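PDB 3VNX: ferritin from Ulva pertusa, which probably oxidises iron(II) and stores the resulting iron(III) mineral inside a 24-subunit shell, as a ferroxidase of the ferritin family. Local coordinates for residues 53-58 against 81-86; 62-67 against 114-119; 130-135 against 175-180; 137-142 against 167-172. One frame throughout, in Å; residues are numbered along the deposited sequence. Where two conformers were deposited one is given.

Overall arrangement
Helix 38-66 supplies the first halves of contacts 1 and 2. Contact 1 closes the short hairpin to helix 73-99, joining the first pair of antiparallel helices. Contact 2 starts within that hairpin, at 62-67, and ends beyond it at 114-119, so the two cross along the chain; it holds the long connection between helices 73-99 and 123-151 against the end of helix 38-66. Contacts 3 and 4 come after both and tie helix 123-151 to helix 155-201, contact 4 nested inside the loop closed by contact 3. The two pairs make a four-helix bundle, bridged at one point by Glu135, which probably hydrogen-bonds to Tyr58 of contact 1 and Gln169 of contact 4.

Contact 1 of 4, residues 53-58 against 81-86; sequences TISYVY and EASDEE
Helices 53-58 and 81-86 run antiparallel at 167°, their axes only 7.7 Å apart, and the backbones come nearest at Ser55 and Ser83, whose CA atoms are 4.2 Å apart. Two serines sit at this closest approach, and each hydroxyl reaches over to the other's main chain. Both OG atoms stand anti to their own backbone N, which carries them across the interface: Ser83 OG donates to Ser55 O at 2.7 Å and Ser55 OG to Ser83 O at 2.8 Å. In each bond the donor sits well above the carbonyl plane; each carbonyl lies within a helix, so the bonds tie the two helices reciprocally. Beside them, Glu86 CB packs on Ser55 CB at 3.7 Å. The Glu86 chain, bent at chi2 (-61°), brings CG to the edge of the Tyr58 ring, 3.8 Å from CD2, and against Ile54 CG2. Ala82 CB approaches the same Tyr58 CD2 obliquely, at 3.7 Å. The Glu86 side chain lies about 4 Å from a bound calcium ion, its carboxylate near that of Glu51, consistent with the ferroxidase site of ferritins. Helix 123-151 closes over this side, where Tyr58 OH bonds to Glu135; Arg87 of a second subunit reaches Ser83 OG.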
loop_
_atom_site.group_PDB
_atom_site.type_symbol
_atom_site.label_atom_id
_atom_site.label_comp_id
_atom_site.label_asym_id
_atom_site.label_seq_id
_atom_site.Cartn_x
_atom_site.Cartn_y
_atom_site.Cartn_z
ATOM N N THR A 53 41.412 29.851 -16.938
ATOM C CA THR A 53 42.122 30.776 -16.047
ATOM C C THR A 53 41.206 31.282 -14.938
ATOM O O THR A 53 41.570 31.280 -13.755
ATOM C CB THR A 53 42.696 32.009 -16.797
ATOM O OG1 THR A 53 43.748 31.596 -17.670
ATOM C CG2 THR A 53 43.250 33.025 -15.813
ATOM N N ILE A 54 40.011 31.722 -15.331
ATOM C CA ILE A 54 39.046 32.258 -14.364
ATOM C C ILE A 54 38.611 31.202 -13.329
ATOM O O ILE A 54 38.389 31.505 -12.153
ATOM C CB ILE A 54 37.829 32.849 -15.082
ATOM C CG1 ILE A 54 38.240 34.099 -15.862
ATOM C CG2 ILE A 54 36.717 33.162 -14.098
ATOM C CD1 ILE A 54 37.128 34.644 -16.720
ATOM N N SER A 55 38.502 29.959 -13.774
ATOM C CA SER A 55 38.239 28.870 -12.855
ATOM C C SER A 55 39.336 28.803 -11.788
ATOM O O SER A 55 39.052 28.611 -10.604
ATOM C CB SER A 55 38.155 27.552 -13.619
ATOM O OG SER A 55 38.131 26.471 -12.722
ATOM N N TYR A 56 40.587 28.974 -12.216
ATOM C CA TYR A 56 41.739 28.842 -11.322
ATOM C C TYR A 56 41.754 30.007 -10.326
ATOM O O TYR A 56 42.000 29.833 -9.125
ATOM C CB TYR A 56 43.012 28.833 -12.164
ATOM C CG TYR A 56 44.234 28.124 -11.590
ATOM C CD1 TYR A 56 44.151 26.836 -11.081
ATOM C CD2 TYR A 56 45.487 28.736 -11.626
ATOM C CE1 TYR A 56 45.289 26.185 -10.593
ATOM C CE2 TYR A 56 46.623 28.104 -11.140
ATOM C CZ TYR A 56 46.525 26.829 -10.631
ATOM O OH TYR A 56 47.660 26.204 -10.149
ATOM N N VAL A 57 41.475 31.197 -10.837
ATOM C CA VAL A 57 41.380 32.381 -10.000
ATOM C C VAL A 57 40.291 32.200 -8.964
ATOM O O VAL A 57 40.487 32.505 -7.785
ATOM C CB VAL A 57 41.037 33.609 -10.831
ATOM C CG1 VAL A 57 40.771 34.793 -9.919
ATOM C CG2 VAL A 57 42.154 33.904 -11.816
ATOM N N TYR A 58 39.134 31.707 -9.402
ATOM C CA TYR A 58 38.042 31.471 -8.465
ATOM C C TYR A 58 38.430 30.466 -7.391
ATOM O O TYR A 58 38.017 30.591 -6.232
ATOM C CB TYR A 58 36.766 31.046 -9.183
ATOM C CG TYR A 58 36.034 32.237 -9.764
ATOM C CD1 TYR A 58 36.228 33.504 -9.231
ATOM C CD2 TYR A 58 35.161 32.103 -10.839
ATOM C CE1 TYR A 58 35.576 34.610 -9.746
ATOM C CE2 TYR A 58 34.501 33.209 -11.366
ATOM C CZ TYR A 58 34.713 34.468 -10.811
ATOM O OH TYR A 58 34.075 35.595 -11.311
ATOM N N GLU A 81 32.321 26.556 -6.087
ATOM C CA GLU A 81 31.305 26.264 -7.092
ATOM C C GLU A 81 31.553 27.080 -8.360
ATOM O O GLU A 81 31.555 26.545 -9.469
ATOM C CB GLU A 81 29.909 26.523 -6.523
ATOM C CG GLU A 81 29.531 25.541 -5.417
ATOM C CD GLU A 81 28.313 25.967 -4.617
ATOM O OE1 GLU A 81 27.864 27.129 -4.758
ATOM O OE2 GLU A 81 27.812 25.129 -3.836
ATOM N N ALA A 82 31.773 28.383 -8.198
ATOM C CA ALA A 82 32.092 29.203 -9.362
ATOM C C ALA A 82 33.292 28.601 -10.101
ATOM O O ALA A 82 33.310 28.568 -11.340
ATOM C CB ALA A 82 32.354 30.659 -8.971
ATOM N N SER A 83 34.275 28.099 -9.349
ATOM C CA SER A 83 35.439 27.477 -9.979
ATOM C C SER A 83 35.077 26.208 -10.767
ATOM O O SER A 83 35.472 26.053 -11.929
ATOM C CB SER A 83 36.552 27.194 -8.972
ATOM O OG SER A 83 37.606 26.497 -9.619
ATOM N N ASP A 84 34.324 25.308 -10.141
ATOM C CA ASP A 84 33.794 24.148 -10.862
ATOM C C ASP A 84 33.050 24.572 -12.132
ATOM O O ASP A 84 33.247 23.988 -13.210
ATOM C CB ASP A 84 32.833 23.334 -9.979
ATOM C CG ASP A 84 33.507 22.744 -8.752
ATOM O OD1 ASP A 84 34.751 22.756 -8.678
ATOM O OD2 ASP A 84 32.787 22.272 -7.850
ATOM N N GLU A 85 32.194 25.588 -12.001
ATOM C CA GLU A 85 31.343 26.039 -13.104
ATOM C C GLU A 85 32.151 26.598 -14.275
ATOM O O GLU A 85 31.853 26.311 -15.445
ATOM C CB GLU A 85 30.307 27.067 -12.625
ATOM C CG GLU A 85 29.673 27.897 -13.752
ATOM C CD GLU A 85 28.518 28.784 -13.286
ATOM O OE1 GLU A 85 27.959 28.530 -12.199
ATOM O OE2 GLU A 85 28.158 29.737 -14.017
ATOM N N GLU A 86 33.182 27.394 -13.968
ATOM C CA GLU A 86 33.994 27.983 -15.038
ATOM C C GLU A 86 34.802 26.910 -15.770
ATOM O O GLU A 86 35.022 26.997 -16.993
ATOM C CB GLU A 86 34.920 29.092 -14.530
ATOM C CG GLU A 86 34.216 30.354 -14.085
ATOM C CD GLU A 86 33.415 31.038 -15.195
ATOM O OE1 GLU A 86 32.172 31.119 -15.067
ATOM O OE2 GLU A 86 34.024 31.518 -16.178
#

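Contact 2 of 4, residues 62-67 against 114-119; sequences HSYFAR and MEFAND
The Tyr64 ring takes the loop on one face: Phe116 N lies above its plane toward the rim, 3.5 Å from CE1, and Phe116 CB sits 4.0 Å from the ring centroid, close to the normal, in a CH-pi contact. Glu115 OE2 is at the ring's edge. The Phe116 ring then turns its own edge toward Tyr64 in an offset edge-to-face pair, planes at 80° and centroids 5.6 Å apart, with CD1 against Tyr64 CB at 3.7 Å. Tyr64 CD1 in turn lies over one face of the Arg67 guanidinium, while CD2 stands over the centre of the Phe65 ring. At the guanidinium edge a two-nitrogen salt bridge forms end-on. Arg67 NH2 gives a nearly straight bond (173°) to Glu115 OE1, 2.9 Å away, which it meets from above the carboxylate plane; NH1 reaches the syn lone pair of OE2 at 3.0 Å. Extended from CG to NE, the arginine lies crosswise to the bent glutamate. An alanine in place of Tyr64 would probably loosen the loop, losing the face that Phe116 packs on and the ring atom CD1 that lies over one face of the guanidinium. The contact joins the C-terminal end of helix 38-66 to the connection between helices 73-99 and 123-151; Phe116 also meets Leu130 of the latter helix, and Arg103 of a second subunit packs on Arg67.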
loop_
_atom_site.group_PDB
_atom_site.type_symbol
_atom_site.label_atom_id
_atom_site.label_comp_id
_atom_site.label_asym_id
_atom_site.label_seq_id
_atom_site.Cartn_x
_atom_site.Cartn_y
_atom_site.Cartn_z
ATOM N N HIS A 62 38.531 30.945 -3.290
ATOM C CA HIS A 62 37.984 29.976 -2.366
ATOM C C HIS A 62 38.947 29.728 -1.204
ATOM O O HIS A 62 38.548 29.734 -0.024
ATOM C CB HIS A 62 37.684 28.662 -3.079
ATOM C CG HIS A 62 37.605 27.498 -2.150
ATOM N ND1 HIS A 62 36.502 27.249 -1.360
ATOM C CD2 HIS A 62 38.508 26.530 -1.855
ATOM C CE1 HIS A 62 36.722 26.168 -0.632
ATOM N NE2 HIS A 62 37.931 25.713 -0.914
ATOM N N SER A 63 40.215 29.492 -1.535
ATOM C CA SER A 63 41.190 29.188 -0.493
ATOM C C SER A 63 41.374 30.371 0.438
ATOM O O SER A 63 41.639 30.204 1.629
ATOM C CB SER A 63 42.526 28.752 -1.091
ATOM O OG SER A 63 42.456 27.391 -1.481
ATOM N N TYR A 64 41.223 31.571 -0.103
ATOM C CA TYR A 64 41.348 32.746 0.740
ATOM C C TYR A 64 40.244 32.753 1.820
ATOM O O TYR A 64 40.533 32.875 3.015
ATOM C CB TYR A 64 41.384 34.050 -0.084
ATOM C CG TYR A 64 41.427 35.263 0.810
ATOM C CD1 TYR A 64 42.637 35.714 1.349
ATOM C CD2 TYR A 64 40.253 35.933 1.165
ATOM C CE1 TYR A 64 42.681 36.806 2.194
ATOM C CE2 TYR A 64 40.289 37.032 2.017
ATOM C CZ TYR A 64 41.504 37.464 2.527
ATOM O OH TYR A 64 41.542 38.553 3.375
ATOM N N PHE A 65 38.990 32.580 1.405
ATOM C CA PHE A 65 37.879 32.610 2.354
ATOM C C PHE A 65 37.804 31.375 3.256
ATOM O O PHE A 65 37.196 31.419 4.334
ATOM C CB PHE A 65 36.553 32.879 1.639
ATOM C CG PHE A 65 36.481 34.244 1.042
ATOM C CD1 PHE A 65 36.180 35.347 1.837
ATOM C CD2 PHE A 65 36.772 34.446 -0.302
ATOM C CE1 PHE A 65 36.134 36.634 1.296
ATOM C CE2 PHE A 65 36.730 35.714 -0.850
ATOM C CZ PHE A 65 36.411 36.819 -0.046
ATOM N N ALA A 66 38.457 30.295 2.834
ATOM C CA ALA A 66 38.612 29.111 3.682
ATOM C C ALA A 66 39.565 29.324 4.866
ATOM O O ALA A 66 39.529 28.553 5.823
ATOM C CB ALA A 66 39.070 27.908 2.856
ATOM N N ARG A 67 40.421 30.345 4.814
ATOM C CA ARG A 67 41.377 30.542 5.915
ATOM C C ARG A 67 40.677 30.782 7.243
ATOM O O ARG A 67 39.788 31.617 7.342
ATOM C CB ARG A 67 42.312 31.708 5.643
ATOM C CG ARG A 67 43.064 31.581 4.361
ATOM C CD ARG A 67 43.857 32.825 4.132
ATOM N NE ARG A 67 44.740 32.697 2.984
ATOM C CZ ARG A 67 45.577 33.645 2.588
ATOM N NH1 ARG A 67 45.649 34.792 3.254
ATOM N NH2 ARG A 67 46.341 33.443 1.529
ATOM N N MET A 114 46.608 35.384 -4.489
ATOM C CA MET A 114 46.102 34.597 -3.367
ATOM C C MET A 114 45.571 35.464 -2.226
ATOM O O MET A 114 44.886 34.974 -1.320
ATOM C CB MET A 114 47.193 33.664 -2.821
ATOM C CG MET A 114 47.945 32.871 -3.899
ATOM S SD MET A 114 46.922 31.812 -4.959
ATOM C CE MET A 114 45.996 30.906 -3.738
ATOM N N GLU A 115 45.889 36.750 -2.273
ATOM C CA GLU A 115 45.623 37.641 -1.148
ATOM C C GLU A 115 44.528 38.616 -1.492
ATOM O O GLU A 115 44.559 39.244 -2.553
ATOM C CB GLU A 115 46.894 38.401 -0.778
ATOM C CG GLU A 115 48.032 37.478 -0.427
ATOM C CD GLU A 115 47.692 36.608 0.758
ATOM O OE1 GLU A 115 48.269 35.498 0.870
ATOM O OE2 GLU A 115 46.844 37.038 1.579
ATOM N N PHE A 116 43.552 38.759 -0.605
ATOM C CA PHE A 116 42.391 39.576 -0.965
ATOM C C PHE A 116 41.909 40.490 0.147
ATOM O O PHE A 116 40.811 41.051 0.067
ATOM C CB PHE A 116 41.256 38.709 -1.537
ATOM C CG PHE A 116 41.668 37.914 -2.738
ATOM C CD1 PHE A 116 42.081 36.598 -2.606
ATOM C CD2 PHE A 116 41.686 38.498 -3.999
ATOM C CE1 PHE A 116 42.487 35.861 -3.720
ATOM C CE2 PHE A 116 42.089 37.779 -5.114
ATOM C CZ PHE A 116 42.497 36.459 -4.976
ATOM N N ALA A 117 42.741 40.642 1.172
ATOM C CA ALA A 117 42.491 41.629 2.207
ATOM C C ALA A 117 42.399 43.010 1.559
ATOM O O ALA A 117 43.093 43.310 0.586
ATOM C CB ALA A 117 43.591 41.593 3.271
ATOM N N ASN A 118 41.517 43.840 2.092
ATOM C CA ASN A 118 41.307 45.169 1.556
ATOM C C ASN A 118 40.662 46.017 2.632
ATOM O O ASN A 118 39.542 45.731 3.073
ATOM C CB ASN A 118 40.422 45.111 0.320
ATOM C CG ASN A 118 40.198 46.474 -0.294
ATOM O OD1 ASN A 118 39.989 47.464 0.412
ATOM N ND2 ASN A 118 40.236 46.533 -1.621
ATOM N N ASP A 119 41.378 47.050 3.058
ATOM C CA ASP A 119 40.985 47.835 4.220
ATOM C C ASP A 119 39.865 48.805 3.893
ATOM O O ASP A 119 39.005 49.067 4.727
ATOM C CB ASP A 119 42.192 48.584 4.793
ATOM C CG ASP A 119 43.226 47.647 5.395
ATOM O OD1 ASP A 119 42.850 46.533 5.836
ATOM O OD2 ASP A 119 44.415 48.031 5.427
#

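Contact 3 of 4, residues 130-135 against 175-180; sequences LALSLE and EHAVYV
Ala131 opens the contact from helix 130-135, its CB pointing across to His176 and meeting ND1 at 3.7 Å. Leu132 comes next and lies at the closest backbone approach, its CA 5.2 Å from that of His176. Its CG is anti to the backbone N (chi1 171°), which lays the two methyls along the opposing helix: CD1 fits between His176 CB and the start of Ala177, 3.8 Å from Ala177 N, and CD2 touches Val180 CG2 at 3.8 Å. Leu132 runs antiparallel alongside His176 but lies crosswise to Val180. One turn after Ala131, Glu135 points the same way. Bent at chi2, it sets its CG over the face of the His176 imidazole, 3.9 Å from the centroid and 13° off the ring normal, so the methylene makes a CH-pi contact, with Ala131 CB near ND1. The helices run antiparallel at a crossing angle of -157° and form the second antiparallel pair of the ferritin four-helix bundle. Tyr31 of a third subunit also packs on Leu132. No hydrogen bond links the segments, which meet by van der Waals packing and one CH-pi contact. The Glu135 carboxylate is committed to Tyr58 OH and Gln169 NE2, and its side chain lies about 5 Å from a bound calcium ion, consistent with a place beside the ferroxidase site. Its OE2 stays 4.2 Å from His176 NE2, so with the ion and both bonds drawing on the acid, any push toward a protonated histidine would probably be weak.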
loop_
_atom_site.group_PDB
_atom_site.type_symbol
_atom_site.label_atom_id
_atom_site.label_comp_id
_atom_site.label_asym_id
_atom_site.label_seq_id
_atom_site.Cartn_x
_atom_site.Cartn_y
_atom_site.Cartn_z
ATOM N N LEU A 130 35.764 42.306 -7.498
ATOM C CA LEU A 130 36.741 41.675 -8.381
ATOM C C LEU A 130 36.023 40.688 -9.293
ATOM O O LEU A 130 36.189 40.715 -10.514
ATOM C CB LEU A 130 37.795 40.937 -7.554
ATOM C CG LEU A 130 39.193 40.708 -8.131
ATOM C CD1 LEU A 130 39.702 39.358 -7.689
ATOM C CD2 LEU A 130 39.236 40.816 -9.643
ATOM N N ALA A 131 35.216 39.823 -8.678
ATOM C CA ALA A 131 34.433 38.820 -9.401
ATOM C C ALA A 131 33.535 39.442 -10.469
ATOM O O ALA A 131 33.549 39.021 -11.624
ATOM C CB ALA A 131 33.598 37.979 -8.420
ATOM N N LEU A 132 32.753 40.438 -10.072
ATOM C CA LEU A 132 31.907 41.151 -11.012
ATOM C C LEU A 132 32.742 41.640 -12.189
ATOM O O LEU A 132 32.397 41.408 -13.350
ATOM C CB LEU A 132 31.231 42.336 -10.314
ATOM C CG LEU A 132 30.479 43.329 -11.204
ATOM C CD1 LEU A 132 29.422 42.636 -12.059
ATOM C CD2 LEU A 132 29.853 44.435 -10.350
ATOM N N SER A 133 33.850 42.304 -11.872
ATOM C CA SER A 133 34.738 42.886 -12.879
ATOM C C SER A 133 35.217 41.808 -13.837
ATOM O O SER A 133 35.232 42.003 -15.063
ATOM C CB SER A 133 35.938 43.573 -12.207
ATOM O OG SER A 133 35.514 44.644 -11.366
ATOM N N LEU A 134 35.593 40.665 -13.267
ATOM C CA LEU A 134 36.013 39.517 -14.068
ATOM C C LEU A 134 34.881 39.017 -14.968
ATOM O O LEU A 134 35.107 38.650 -16.120
ATOM C CB LEU A 134 36.529 38.391 -13.168
ATOM C CG LEU A 134 37.935 38.598 -12.592
ATOM C CD1 LEU A 134 38.351 37.447 -11.683
ATOM C CD2 LEU A 134 38.938 38.768 -13.716
ATOM N N GLU A 135 33.660 39.019 -14.444
ATOM C CA GLU A 135 32.522 38.536 -15.208
ATOM C C GLU A 135 32.189 39.484 -16.357
ATOM O O GLU A 135 31.924 39.039 -17.479
ATOM C CB GLU A 135 31.321 38.335 -14.292
ATOM C CG GLU A 135 31.528 37.262 -13.238
ATOM C CD GLU A 135 31.733 35.898 -13.859
ATOM O OE1 GLU A 135 31.299 35.712 -15.015
ATOM O OE2 GLU A 135 32.327 35.018 -13.205
ATOM N N GLU A 175 23.676 38.875 -11.654
ATOM C CA GLU A 175 23.764 38.227 -10.343
ATOM C C GLU A 175 24.921 38.775 -9.516
ATOM O O GLU A 175 24.798 38.983 -8.297
ATOM C CB GLU A 175 23.925 36.709 -10.502
ATOM C CG GLU A 175 24.318 35.966 -9.225
ATOM C CD GLU A 175 24.747 34.530 -9.502
ATOM O OE1 GLU A 175 25.060 34.229 -10.673
ATOM O OE2 GLU A 175 24.777 33.707 -8.554
ATOM N N HIS A 176 26.064 39.001 -10.164
ATOM C CA HIS A 176 27.209 39.541 -9.426
ATOM C C HIS A 176 27.021 41.016 -9.090
ATOM O O HIS A 176 27.453 41.478 -8.033
ATOM C CB HIS A 176 28.516 39.321 -10.166
ATOM C CG HIS A 176 29.017 37.912 -10.094
ATOM N ND1 HIS A 176 30.025 37.525 -9.238
ATOM C CD2 HIS A 176 28.646 36.800 -10.768
ATOM C CE1 HIS A 176 30.257 36.233 -9.392
ATOM N NE2 HIS A 176 29.432 35.770 -10.312
ATOM N N ALA A 177 26.352 41.751 -9.970
ATOM C CA ALA A 177 26.074 43.159 -9.689
ATOM C C ALA A 177 25.280 43.271 -8.387
ATOM O O ALA A 177 25.627 44.068 -7.503
ATOM C CB ALA A 177 25.341 43.827 -10.855
ATOM N N VAL A 178 24.242 42.441 -8.262
ATOM C CA VAL A 178 23.395 42.425 -7.065
ATOM C C VAL A 178 24.152 42.143 -5.756
ATOM O O VAL A 178 23.958 42.853 -4.763
ATOM C CB VAL A 178 22.246 41.430 -7.227
ATOM C CG1 VAL A 178 21.443 41.309 -5.919
ATOM C CG2 VAL A 178 21.366 41.868 -8.379
ATOM N N TYR A 179 25.011 41.121 -5.758
ATOM C CA TYR A 179 25.877 40.844 -4.602
ATOM C C TYR A 179 26.669 42.062 -4.167
ATOM O O TYR A 179 26.802 42.340 -2.965
ATOM C CB TYR A 179 26.902 39.758 -4.923
ATOM C CG TYR A 179 26.315 38.401 -5.170
ATOM C CD1 TYR A 179 25.272 37.911 -4.381
ATOM C CD2 TYR A 179 26.822 37.594 -6.180
ATOM C CE1 TYR A 179 24.736 36.659 -4.614
ATOM C CE2 TYR A 179 26.302 36.338 -6.416
ATOM C CZ TYR A 179 25.261 35.875 -5.634
ATOM O OH TYR A 179 24.763 34.620 -5.889
ATOM N N VAL A 180 27.248 42.744 -5.155
ATOM C CA VAL A 180 28.026 43.948 -4.896
ATOM C C VAL A 180 27.133 45.008 -4.263
ATOM O O VAL A 180 27.477 45.605 -3.237
ATOM C CB VAL A 180 28.685 44.495 -6.186
ATOM C CG1 VAL A 180 29.211 45.896 -5.967
ATOM C CG2 VAL A 180 29.809 43.567 -6.646
#

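Contact 4 of 4, residues 137-142 against 167-172; sequences LNFQKL and SEQVDA
Gln169 reaches across between the helices and carries most of the contact, and its torsions decide how. CG stands anti to the backbone N (chi1 -176°), sending the chain straight over to helix 137-142, so that CG lies against the Phe139 backbone, 3.6 Å from its CA, while CB takes the methyl CD1 of Leu142 at 3.6 Å. The bend at chi2 (61°) then turns the amide so that OE1 comes near Asn138. Leu142 has CG beside its own backbone N and lies crosswise to the glutamine. Phe139 has CG anti to the backbone N, which lays its ring alongside Val170, both side chains heading in one direction with CZ 4.0 Å from CG2. The segments are antiparallel at 164°, axes 9.7 Å apart, and belong to the second helix pair of the ferritin four-helix bundle. Asn138, likewise with CG anti to its backbone N, brings ND2 within 3.5 Å of Gln169 OE1, the two amide planes steeply inclined. The firmer partners of that asparagine are Gln47 and Glu51 of helix 38-66, and its side chain lies about 3 Å from a bound calcium ion, at a metal position consistent with the ferroxidase site. An alanine at Gln169 would remove CG and the amide, and would probably loosen the packing on Phe139 and leave Glu135 without the bond now made by NE2. Val34 of a third subunit packs against Phe139, and Arg100 of the same subunit against Val170.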
loop_
_atom_site.group_PDB
_atom_site.type_symbol
_atom_site.label_atom_id
_atom_site.label_comp_id
_atom_site.label_asym_id
_atom_site.label_seq_id
_atom_site.Cartn_x
_atom_site.Cartn_y
_atom_site.Cartn_z
ATOM N N LEU A 137 34.359 41.491 -17.790
ATOM C CA LEU A 137 35.454 41.232 -18.709
ATOM C C LEU A 137 35.110 40.022 -19.579
ATOM O O LEU A 137 35.211 40.085 -20.813
ATOM C CB LEU A 137 36.751 40.964 -17.940
ATOM C CG LEU A 137 38.059 41.336 -18.649
ATOM C CD1 LEU A 137 39.243 40.586 -18.054
ATOM C CD2 LEU A 137 37.984 41.124 -20.152
ATOM N N ASN A 138 34.705 38.917 -18.947
ATOM C CA ASN A 138 34.440 37.718 -19.723
ATOM C C ASN A 138 33.244 37.868 -20.664
ATOM O O ASN A 138 33.188 37.225 -21.705
ATOM C CB ASN A 138 34.274 36.486 -18.852
ATOM C CG ASN A 138 34.477 35.210 -19.644
ATOM O OD1 ASN A 138 35.137 35.233 -20.675
ATOM N ND2 ASN A 138 33.902 34.104 -19.184
ATOM N N PHE A 139 32.297 38.724 -20.294
ATOM C CA PHE A 139 31.172 39.029 -21.159
ATOM C C PHE A 139 31.707 39.626 -22.464
ATOM O O PHE A 139 31.298 39.238 -23.573
ATOM C CB PHE A 139 30.236 40.004 -20.454
ATOM C CG PHE A 139 29.002 40.348 -21.235
ATOM C CD1 PHE A 139 28.531 39.511 -22.232
ATOM C CD2 PHE A 139 28.301 41.513 -20.953
ATOM C CE1 PHE A 139 27.384 39.837 -22.951
ATOM C CE2 PHE A 139 27.160 41.845 -21.644
ATOM C CZ PHE A 139 26.697 41.001 -22.659
ATOM N N GLN A 140 32.652 40.547 -22.339
ATOM C CA GLN A 140 33.241 41.140 -23.532
ATOM C C GLN A 140 34.071 40.112 -24.307
ATOM O O GLN A 140 33.980 40.032 -25.542
ATOM C CB GLN A 140 34.060 42.376 -23.171
ATOM C CG GLN A 140 33.172 43.545 -22.774
ATOM C CD GLN A 140 33.813 44.475 -21.753
ATOM O OE1 GLN A 140 33.808 45.694 -21.928
ATOM N NE2 GLN A 140 34.366 43.906 -20.681
ATOM N N LYS A 141 34.863 39.310 -23.592
ATOM C CA LYS A 141 35.592 38.231 -24.262
ATOM C C LYS A 141 34.602 37.381 -25.057
ATOM O O LYS A 141 34.831 37.077 -26.232
ATOM C CB LYS A 141 36.361 37.360 -23.267
ATOM C CG LYS A 141 37.544 38.046 -22.615
ATOM C CD LYS A 141 38.571 38.505 -23.657
ATOM C CE LYS A 141 39.800 39.164 -23.005
ATOM N NZ LYS A 141 41.002 39.153 -23.908
ATOM N N LEU A 142 33.486 37.015 -24.430
ATOM C CA LEU A 142 32.509 36.195 -25.127
ATOM C C LEU A 142 31.989 36.944 -26.348
ATOM O O LEU A 142 31.866 36.357 -27.418
ATOM C CB LEU A 142 31.369 35.750 -24.200
ATOM C CG LEU A 142 31.759 34.572 -23.298
ATOM C CD1 LEU A 142 30.723 34.306 -22.202
ATOM C CD2 LEU A 142 32.016 33.325 -24.134
ATOM N N SER A 167 24.707 34.047 -23.488
ATOM C CA SER A 167 23.431 34.282 -22.829
ATOM C C SER A 167 23.519 34.045 -21.325
ATOM O O SER A 167 22.943 34.803 -20.526
ATOM C CB SER A 167 22.356 33.373 -23.425
ATOM O OG SER A 167 21.128 33.527 -22.733
ATOM N N GLU A 168 24.224 32.984 -20.941
ATOM C CA GLU A 168 24.426 32.702 -19.528
ATOM C C GLU A 168 25.237 33.811 -18.834
ATOM O O GLU A 168 24.986 34.147 -17.673
ATOM C CB GLU A 168 25.116 31.347 -19.350
ATOM C CG GLU A 168 24.227 30.141 -19.645
ATOM C CD GLU A 168 25.035 28.857 -19.884
ATOM O OE1 GLU A 168 24.811 28.195 -20.926
ATOM O OE2 GLU A 168 25.902 28.516 -19.041
ATOM N N GLN A 169 26.207 34.374 -19.552
ATOM C CA GLN A 169 27.103 35.358 -18.968
ATOM C C GLN A 169 26.311 36.611 -18.598
ATOM O O GLN A 169 26.593 37.265 -17.582
ATOM C CB GLN A 169 28.271 35.663 -19.913
ATOM C CG GLN A 169 29.311 36.606 -19.335
ATOM C CD GLN A 169 29.986 36.061 -18.079
ATOM O OE1 GLN A 169 30.703 35.065 -18.127
ATOM N NE2 GLN A 169 29.774 36.732 -16.955
ATOM N N VAL A 170 25.285 36.915 -19.387
ATOM C CA VAL A 170 24.378 38.007 -19.046
ATOM C C VAL A 170 23.778 37.807 -17.648
ATOM O O VAL A 170 23.882 38.680 -16.785
ATOM C CB VAL A 170 23.254 38.149 -20.097
ATOM C CG1 VAL A 170 22.228 39.197 -19.661
ATOM C CG2 VAL A 170 23.854 38.502 -21.460
ATOM N N ASP A 171 23.159 36.650 -17.422
ATOM C CA ASP A 171 22.619 36.331 -16.105
ATOM C C ASP A 171 23.707 36.428 -15.039
ATOM O O ASP A 171 23.511 37.022 -13.980
ATOM C CB ASP A 171 22.052 34.911 -16.097
ATOM C CG ASP A 171 20.935 34.716 -17.108
ATOM O OD1 ASP A 171 20.139 35.659 -17.296
ATOM O OD2 ASP A 171 20.854 33.610 -17.702
ATOM N N ALA A 172 24.860 35.830 -15.318
ATOM C CA ALA A 172 25.953 35.858 -14.355
ATOM C C ALA A 172 26.331 37.291 -13.939
ATOM O O ALA A 172 26.466 37.577 -12.734
ATOM C CB ALA A 172 27.170 35.097 -14.886
#